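Local coordinates for beta-N-acetylhexosaminidase (Bacteroides fragilis, PDB 4PYS), which probably hydrolyses terminal N-acetylhexosamine residues from glycoconjugates, as a family 20 glycoside hydrolase, at residues A[445-457]-A[483-495]. Sequence-based numbering, arbitrary orientation.
Sequences MIDRRVFPRILAL and WFEQQGYSFGPAL
The carboxylate of Asp447 is gripped by three groups: OD2 takes a weak bond from the backbone N of Ser490 (3.3 Å) and a salt bridge from Lys151, while OD1 accepts from the hydroxyl of Tyr152. These partners would hold the buried group fixed and probably favour its charged form. The firmer link is a backbone bond from Gly492 N to Phe451 O (2.8 Å). Arg448 O, in the short helix 447-450, meets Gly492 CA in a C-H...O contact of 3.4 Å; a water within hydrogen-bonding distance of both Arg448 O and Pro493 O can bridge them, though it cannot serve every acceptor near it at once.

Beside these polar ties Phe451, Tyr489 and Phe491 form an aromatic cluster. With CG beside its backbone N (chi1 -71°), Phe451 offers one ring face to Tyr489 CB, 3.8 Å from the ring centroid, while Ile454 CG2 lies over the opposite face. Phe451 CB sits over the face of the Phe491 ring, 4.1 Å from its centroid; the two rings are nearly parallel but barely overlap. Pro452, after a cis peptide bond, sets CB against Phe491 CE2 (3.7 Å) and CG against Ala494 CB (3.7 Å). Farther along, Leu455 CD2 reaches Phe484 CZ. Tyr489 OH bonds Lys151 O, joining the loop that follows helix 470-486 to helix 146-158 on the outside of the TIM-barrel catalytic domain characteristic of family 20 hexosaminidases.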
# COMPACT_ATOMS: atom_id res chain seq x y z
N MSE A 445 2.38 13.00 -13.14
CA MSE A 445 1.74 13.87 -12.13
C MSE A 445 1.75 13.26 -10.75
O MSE A 445 1.34 13.89 -9.77
CB MSE A 445 0.31 14.19 -12.56
CG MSE A 445 0.23 15.08 -13.76
SE MSE A 445 -1.57 15.12 -14.52
CE MSE A 445 -2.52 15.67 -12.99
N ILE A 446 2.23 12.02 -10.64
CA ILE A 446 2.15 11.32 -9.37
C ILE A 446 3.12 11.84 -8.30
O ILE A 446 2.70 12.13 -7.17
CB ILE A 446 2.31 9.80 -9.55
CG1 ILE A 446 1.18 9.25 -10.43
CG2 ILE A 446 2.32 9.10 -8.20
CD1 ILE A 446 1.32 7.77 -10.80
N ASP A 447 4.41 11.93 -8.62
CA ASP A 447 5.41 12.25 -7.59
C ASP A 447 5.16 13.58 -6.87
O ASP A 447 5.39 13.68 -5.67
CB ASP A 447 6.82 12.27 -8.19
CG ASP A 447 7.38 10.88 -8.42
OD1 ASP A 447 6.76 9.89 -7.96
OD2 ASP A 447 8.44 10.77 -9.08
N ARG A 448 4.69 14.60 -7.59
CA ARG A 448 4.54 15.92 -6.97
C ARG A 448 3.42 15.93 -5.93
O ARG A 448 3.35 16.81 -5.08
CB ARG A 448 4.30 17.00 -8.02
CG ARG A 448 2.92 16.99 -8.63
CD ARG A 448 2.85 17.89 -9.84
NE ARG A 448 3.34 17.23 -11.05
CZ ARG A 448 3.19 17.71 -12.27
NH1 ARG A 448 2.59 18.88 -12.44
NH2 ARG A 448 3.64 17.04 -13.32
N ARG A 449 2.55 14.92 -6.00
CA ARG A 449 1.51 14.72 -4.99
C ARG A 449 2.00 13.83 -3.84
O ARG A 449 1.73 14.08 -2.66
CB ARG A 449 0.29 14.04 -5.64
CG ARG A 449 -0.55 14.97 -6.51
CD ARG A 449 -1.29 14.16 -7.59
NE ARG A 449 -2.26 15.00 -8.28
CZ ARG A 449 -1.94 15.93 -9.18
NH1 ARG A 449 -0.67 16.12 -9.54
NH2 ARG A 449 -2.90 16.65 -9.74
N VAL A 450 2.73 12.78 -4.19
CA VAL A 450 3.17 11.80 -3.21
C VAL A 450 4.25 12.35 -2.28
O VAL A 450 4.17 12.16 -1.06
CB VAL A 450 3.64 10.53 -3.91
CG1 VAL A 450 4.27 9.57 -2.90
CG2 VAL A 450 2.45 9.85 -4.61
N PHE A 451 5.25 13.03 -2.84
CA PHE A 451 6.37 13.59 -2.06
C PHE A 451 6.25 15.09 -1.89
O PHE A 451 5.95 15.79 -2.85
CB PHE A 451 7.70 13.29 -2.76
CG PHE A 451 8.10 11.85 -2.70
CD1 PHE A 451 7.67 10.96 -3.68
CD2 PHE A 451 8.88 11.38 -1.66
CE1 PHE A 451 8.02 9.62 -3.61
CE2 PHE A 451 9.24 10.04 -1.59
CZ PHE A 451 8.81 9.17 -2.57
N PRO A 452 6.59 15.61 -0.69
CA PRO A 452 7.17 14.92 0.45
C PRO A 452 6.17 14.40 1.47
O PRO A 452 6.60 13.85 2.47
CB PRO A 452 8.01 16.02 1.13
CG PRO A 452 7.23 17.27 0.85
CD PRO A 452 6.66 17.08 -0.55
N ARG A 453 4.87 14.58 1.27
CA ARG A 453 3.95 14.23 2.35
C ARG A 453 3.95 12.75 2.73
O ARG A 453 3.69 12.39 3.88
CB ARG A 453 2.54 14.73 2.04
CG ARG A 453 2.44 16.26 2.06
CD ARG A 453 1.08 16.76 1.56
NE ARG A 453 0.82 16.25 0.21
CZ ARG A 453 -0.36 16.30 -0.40
NH1 ARG A 453 -1.41 16.85 0.20
NH2 ARG A 453 -0.49 15.79 -1.62
N ILE A 454 4.29 11.87 1.79
CA ILE A 454 4.38 10.44 2.16
C ILE A 454 5.46 10.17 3.21
O ILE A 454 5.40 9.19 3.95
CB ILE A 454 4.60 9.54 0.92
CG1 ILE A 454 4.29 8.08 1.29
CG2 ILE A 454 6.02 9.69 0.37
CD1 ILE A 454 3.72 7.28 0.17
N LEU A 455 6.44 11.06 3.31
CA LEU A 455 7.50 10.83 4.28
C LEU A 455 6.95 10.99 5.70
O LEU A 455 7.42 10.34 6.62
CB LEU A 455 8.66 11.82 4.06
CG LEU A 455 9.40 11.66 2.73
CD1 LEU A 455 10.45 12.76 2.58
CD2 LEU A 455 10.06 10.30 2.67
N ALA A 456 5.98 11.88 5.86
CA ALA A 456 5.38 12.08 7.18
C ALA A 456 4.54 10.87 7.53
O ALA A 456 4.53 10.42 8.67
CB ALA A 456 4.55 13.34 7.20
N LEU A 457 3.84 10.32 6.54
CA LEU A 457 3.05 9.11 6.75
C LEU A 457 3.96 7.92 7.08
O LEU A 457 3.67 7.16 8.01
CB LEU A 457 2.17 8.81 5.52
CG LEU A 457 1.09 9.87 5.30
CD1 LEU A 457 0.37 9.69 3.96
CD2 LEU A 457 0.10 9.88 6.47
N TRP A 483 18.91 13.01 -2.04
CA TRP A 483 19.10 11.55 -2.09
C TRP A 483 17.84 10.86 -2.62
O TRP A 483 17.94 9.96 -3.46
CB TRP A 483 19.49 10.95 -0.72
CG TRP A 483 19.75 9.45 -0.84
CD1 TRP A 483 20.91 8.85 -1.26
CD2 TRP A 483 18.82 8.38 -0.58
NE1 TRP A 483 20.76 7.48 -1.27
CE2 TRP A 483 19.49 7.16 -0.86
CE3 TRP A 483 17.50 8.34 -0.13
CZ2 TRP A 483 18.87 5.92 -0.70
CZ3 TRP A 483 16.88 7.09 0.02
CH2 TRP A 483 17.57 5.90 -0.27
N PHE A 484 16.67 11.28 -2.15
CA PHE A 484 15.44 10.69 -2.64
C PHE A 484 15.26 10.99 -4.11
O PHE A 484 14.79 10.15 -4.88
CB PHE A 484 14.23 11.20 -1.87
CG PHE A 484 14.05 10.56 -0.51
CD1 PHE A 484 13.88 9.18 -0.41
CD2 PHE A 484 14.02 11.32 0.64
CE1 PHE A 484 13.69 8.57 0.84
CE2 PHE A 484 13.83 10.72 1.89
CZ PHE A 484 13.68 9.35 1.99
N GLU A 485 15.63 12.20 -4.52
CA GLU A 485 15.51 12.54 -5.94
C GLU A 485 16.42 11.68 -6.79
O GLU A 485 16.05 11.30 -7.91
CB GLU A 485 15.75 14.05 -6.17
CG GLU A 485 14.62 14.87 -5.54
CD GLU A 485 14.53 16.30 -6.04
OE1 GLU A 485 15.25 16.67 -7.01
OE2 GLU A 485 13.70 17.05 -5.46
N GLN A 486 17.59 11.35 -6.27
CA GLN A 486 18.53 10.50 -7.01
C GLN A 486 18.02 9.07 -7.14
O GLN A 486 18.51 8.32 -7.98
CB GLN A 486 19.90 10.51 -6.34
CG GLN A 486 20.64 11.84 -6.51
CD GLN A 486 21.97 11.87 -5.77
OE1 GLN A 486 22.15 11.18 -4.77
NE2 GLN A 486 22.89 12.67 -6.27
N GLN A 487 17.05 8.69 -6.30
CA GLN A 487 16.43 7.37 -6.42
C GLN A 487 15.26 7.41 -7.39
O GLN A 487 14.64 6.37 -7.66
CB GLN A 487 15.97 6.83 -5.07
CG GLN A 487 16.98 6.99 -3.95
CD GLN A 487 18.36 6.50 -4.33
OE1 GLN A 487 18.54 5.36 -4.76
NE2 GLN A 487 19.36 7.38 -4.19
N GLY A 488 14.95 8.60 -7.92
CA GLY A 488 13.93 8.75 -8.95
C GLY A 488 12.64 9.41 -8.50
O GLY A 488 11.67 9.45 -9.26
N TYR A 489 12.61 9.94 -7.28
CA TYR A 489 11.38 10.51 -6.74
C TYR A 489 11.42 12.04 -6.67
O TYR A 489 12.08 12.60 -5.79
CB TYR A 489 11.08 9.92 -5.36
CG TYR A 489 11.04 8.41 -5.44
CD1 TYR A 489 9.91 7.76 -5.93
CD2 TYR A 489 12.14 7.64 -5.08
CE1 TYR A 489 9.87 6.38 -6.04
CE2 TYR A 489 12.10 6.26 -5.18
CZ TYR A 489 10.96 5.64 -5.66
OH TYR A 489 10.93 4.25 -5.77
N SER A 490 10.71 12.68 -7.59
CA SER A 490 10.61 14.15 -7.61
C SER A 490 9.74 14.64 -6.46
O SER A 490 8.76 13.99 -6.11
CB SER A 490 10.01 14.62 -8.94
OG SER A 490 10.76 14.16 -10.05
N PHE A 491 10.09 15.78 -5.88
CA PHE A 491 9.30 16.36 -4.80
C PHE A 491 8.33 17.43 -5.28
O PHE A 491 8.69 18.26 -6.11
CB PHE A 491 10.22 16.98 -3.76
CG PHE A 491 10.77 15.99 -2.76
CD1 PHE A 491 11.26 14.76 -3.19
CD2 PHE A 491 10.80 16.29 -1.42
CE1 PHE A 491 11.77 13.85 -2.28
CE2 PHE A 491 11.31 15.38 -0.50
CZ PHE A 491 11.79 14.17 -0.93
N GLY A 492 7.11 17.42 -4.75
CA GLY A 492 6.22 18.57 -4.92
C GLY A 492 6.42 19.54 -3.76
O GLY A 492 7.36 19.36 -2.98
N PRO A 493 5.54 20.56 -3.63
CA PRO A 493 5.70 21.53 -2.54
C PRO A 493 5.38 20.90 -1.18
O PRO A 493 4.56 19.98 -1.09
CB PRO A 493 4.69 22.64 -2.90
CG PRO A 493 3.64 21.95 -3.71
CD PRO A 493 4.37 20.85 -4.48
N ALA A 494 6.05 21.37 -0.14
CA ALA A 494 5.88 20.80 1.20
C ALA A 494 4.86 21.59 2.01
O ALA A 494 3.97 21.03 2.65
CB ALA A 494 7.22 20.78 1.94
N LEU A 495 5.02 22.90 2.00
CA LEU A 495 4.13 23.78 2.74
C LEU A 495 3.27 24.57 1.78
O LEU A 495 3.65 24.81 0.63
CB LEU A 495 4.93 24.73 3.64
CG LEU A 495 5.74 24.06 4.75
CD1 LEU A 495 6.40 25.09 5.65
CD2 LEU A 495 4.87 23.11 5.55
O HOH W 1 3.31 17.82 -2.47